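Local coordinates for spindle assembly abnormal protein 6 (Caenorhabditis elegans, PDB 3PYI) that builds the central scaffold of centrioles, its globular N-terminal domain linking coiled-coil homodimers into the ring that sets their nine-fold symmetry, at residues A[130-138]-A[148-156]. The protein carries 1 engineered substitution. Residues are numbered along the deposited sequence; the frame is centred on the assembly and turned at random.
Sequences GKPTEINII and FELFSKTPI
E134 and N136 pair with F151 and E149 in an antiparallel β-hairpin of the SAS-6 N-terminal domain, a clear case of two strands that sort their side chains by face. Both are hydrogen-bonded pairs, each joined by two reciprocal backbone bonds, as in N136 N to E149 O at 2.9 Å. I135, I137, F148 and L150 fill the buried face, where strand 7-23 lies beside one edge of the hairpin and strand 160-168 beside the other. With CG swung anti to the backbone N (chi1 -157°), L150 sends CD1 to I135 CG1 at 3.6 Å and sets it 3.4 Å from T133 CG2, closer than usual for two carbons. F148 reaches I135 CG2 with CE1, 3.8 Å away.

On the face of E134, N136, E149 and F151, the F151 ring turns its edge to E134 O and lays CE1 3.7 Å from N136 CB. The extended chain of E149 (chi2 -168°) brings OE1 to 3.5 Å from I138 CD1, while OE2 is hydrogen-bonded to the hydroxyl of S147; an alanine here would probably leave that hydroxyl without its carboxylate partner and open a gap beside I138 CD1. Past the strands, the loop of K153 to I156 packs on the second subunit. Where the strands end, G130 N still donates to K153 O, and a water joins the two segments nearby: it donates to P132 O and to E134 OE1 and accepts from K153 N, 2.8 Å away.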
# COMPACT_ATOMS: atom_id res chain seq x y z
N GLY A 130 -7.19 5.90 4.53
CA GLY A 130 -8.59 6.22 4.78
C GLY A 130 -8.91 7.69 4.55
O GLY A 130 -10.07 8.08 4.49
N LYS A 131 -7.86 8.50 4.43
CA LYS A 131 -8.02 9.93 4.18
C LYS A 131 -8.42 10.14 2.72
O LYS A 131 -8.35 9.21 1.92
CB LYS A 131 -6.70 10.65 4.47
CG LYS A 131 -6.10 10.33 5.83
CD LYS A 131 -4.73 10.97 6.01
CE LYS A 131 -4.10 10.55 7.33
NZ LYS A 131 -2.75 11.16 7.52
N PRO A 132 -8.85 11.37 2.38
CA PRO A 132 -9.15 11.74 1.00
C PRO A 132 -8.19 11.10 -0.02
O PRO A 132 -7.02 10.87 0.26
CB PRO A 132 -8.96 13.26 1.00
CG PRO A 132 -9.24 13.68 2.43
CD PRO A 132 -9.21 12.44 3.32
N THR A 133 -8.73 10.80 -1.19
CA THR A 133 -7.99 10.18 -2.28
C THR A 133 -7.08 11.19 -2.96
O THR A 133 -7.41 12.37 -3.05
CB THR A 133 -8.96 9.60 -3.33
OG1 THR A 133 -9.82 8.64 -2.71
CG2 THR A 133 -8.22 8.93 -4.47
N GLU A 134 -5.94 10.73 -3.45
CA GLU A 134 -5.01 11.62 -4.15
C GLU A 134 -4.62 10.95 -5.44
O GLU A 134 -4.49 9.73 -5.52
CB GLU A 134 -3.75 11.91 -3.32
CG GLU A 134 -3.95 12.79 -2.09
CD GLU A 134 -2.70 12.85 -1.22
OE1 GLU A 134 -2.37 11.83 -0.58
OE2 GLU A 134 -2.06 13.92 -1.17
N ILE A 135 -4.44 11.77 -6.46
CA ILE A 135 -4.04 11.29 -7.77
C ILE A 135 -2.69 11.84 -8.15
O ILE A 135 -2.43 13.04 -8.05
CB ILE A 135 -5.07 11.70 -8.83
CG1 ILE A 135 -6.43 11.10 -8.49
CG2 ILE A 135 -4.61 11.26 -10.22
CD1 ILE A 135 -7.54 11.64 -9.34
N ASN A 136 -1.81 10.94 -8.56
CA ASN A 136 -0.51 11.34 -9.06
C ASN A 136 -0.37 10.93 -10.50
O ASN A 136 -0.74 9.83 -10.90
CB ASN A 136 0.63 10.74 -8.23
CG ASN A 136 1.00 11.59 -7.03
OD1 ASN A 136 0.32 12.56 -6.70
ND2 ASN A 136 2.08 11.21 -6.36
N ILE A 137 0.16 11.84 -11.30
CA ILE A 137 0.45 11.53 -12.69
C ILE A 137 1.92 11.76 -12.93
O ILE A 137 2.43 12.85 -12.72
CB ILE A 137 -0.39 12.35 -13.66
CG1 ILE A 137 -1.86 11.91 -13.55
CG2 ILE A 137 0.10 12.12 -15.08
CD1 ILE A 137 -2.81 12.79 -14.32
N ILE A 138 2.61 10.72 -13.37
CA ILE A 138 4.05 10.84 -13.57
C ILE A 138 4.40 10.72 -15.04
O ILE A 138 4.15 9.67 -15.66
CB ILE A 138 4.81 9.77 -12.77
CG1 ILE A 138 4.29 9.73 -11.33
CG2 ILE A 138 6.31 10.06 -12.82
CD1 ILE A 138 4.82 8.57 -10.51
N PHE A 148 -0.54 6.69 -14.20
CA PHE A 148 -1.68 7.25 -13.50
C PHE A 148 -1.80 6.51 -12.18
O PHE A 148 -2.09 5.31 -12.17
CB PHE A 148 -2.95 7.02 -14.33
CG PHE A 148 -4.21 7.42 -13.63
CD1 PHE A 148 -4.66 8.72 -13.68
CD2 PHE A 148 -4.94 6.49 -12.91
CE1 PHE A 148 -5.82 9.09 -13.03
CE2 PHE A 148 -6.10 6.87 -12.26
CZ PHE A 148 -6.53 8.18 -12.32
N GLU A 149 -1.60 7.21 -11.07
CA GLU A 149 -1.54 6.57 -9.75
C GLU A 149 -2.61 7.06 -8.79
O GLU A 149 -2.87 8.25 -8.70
CB GLU A 149 -0.17 6.76 -9.12
CG GLU A 149 0.96 6.37 -10.06
CD GLU A 149 2.29 6.28 -9.37
OE1 GLU A 149 2.51 7.03 -8.38
OE2 GLU A 149 3.14 5.48 -9.82
N LEU A 150 -3.24 6.13 -8.08
CA LEU A 150 -4.27 6.48 -7.12
C LEU A 150 -3.77 6.17 -5.70
O LEU A 150 -3.20 5.12 -5.47
CB LEU A 150 -5.53 5.67 -7.43
CG LEU A 150 -6.86 6.24 -6.95
CD1 LEU A 150 -7.01 7.67 -7.41
CD2 LEU A 150 -7.99 5.38 -7.48
N PHE A 151 -4.01 7.08 -4.76
CA PHE A 151 -3.51 6.95 -3.39
C PHE A 151 -4.64 7.14 -2.40
O PHE A 151 -5.54 7.95 -2.62
CB PHE A 151 -2.47 8.03 -3.07
CG PHE A 151 -1.15 7.83 -3.76
CD1 PHE A 151 -0.96 8.28 -5.06
CD2 PHE A 151 -0.09 7.22 -3.11
CE1 PHE A 151 0.27 8.10 -5.70
CE2 PHE A 151 1.14 7.05 -3.73
CZ PHE A 151 1.32 7.49 -5.04
N SER A 152 -4.57 6.41 -1.29
CA SER A 152 -5.41 6.71 -0.14
C SER A 152 -4.53 6.74 1.12
O SER A 152 -4.16 5.70 1.66
CB SER A 152 -6.54 5.67 -0.03
OG SER A 152 -7.42 5.99 1.03
N LYS A 153 -4.17 7.93 1.56
CA LYS A 153 -3.16 8.14 2.60
C LYS A 153 -3.48 7.42 3.90
O LYS A 153 -4.63 7.34 4.30
CB LYS A 153 -3.04 9.64 2.86
CG LYS A 153 -1.74 10.11 3.47
CD LYS A 153 -1.74 11.64 3.58
CE LYS A 153 -0.38 12.18 3.99
NZ LYS A 153 0.70 11.74 3.06
N THR A 154 -2.46 6.89 4.57
CA THR A 154 -2.66 6.34 5.92
C THR A 154 -1.93 7.26 6.89
O THR A 154 -1.23 8.18 6.46
CB THR A 154 -2.11 4.92 6.09
OG1 THR A 154 -0.71 4.99 6.36
CG2 THR A 154 -2.38 4.07 4.83
N PRO A 155 -2.09 7.03 8.21
CA PRO A 155 -1.35 7.87 9.15
C PRO A 155 0.16 7.72 9.06
O PRO A 155 0.86 8.60 9.56
CB PRO A 155 -1.86 7.39 10.52
CG PRO A 155 -3.22 6.82 10.23
CD PRO A 155 -3.11 6.19 8.87
N ILE A 156 0.68 6.66 8.45
CA ILE A 156 2.14 6.50 8.42
C ILE A 156 2.71 6.30 7.03
O ILE A 156 3.91 6.09 6.88
CB ILE A 156 2.66 5.34 9.32
CG1 ILE A 156 2.14 3.98 8.85
CG2 ILE A 156 2.29 5.56 10.76
CD1 ILE A 156 2.78 2.83 9.63
O HOH W 1 -9.33 7.61 -0.31
O HOH W 2 -4.46 10.25 0.05
O HOH W 3 -0.34 13.86 0.90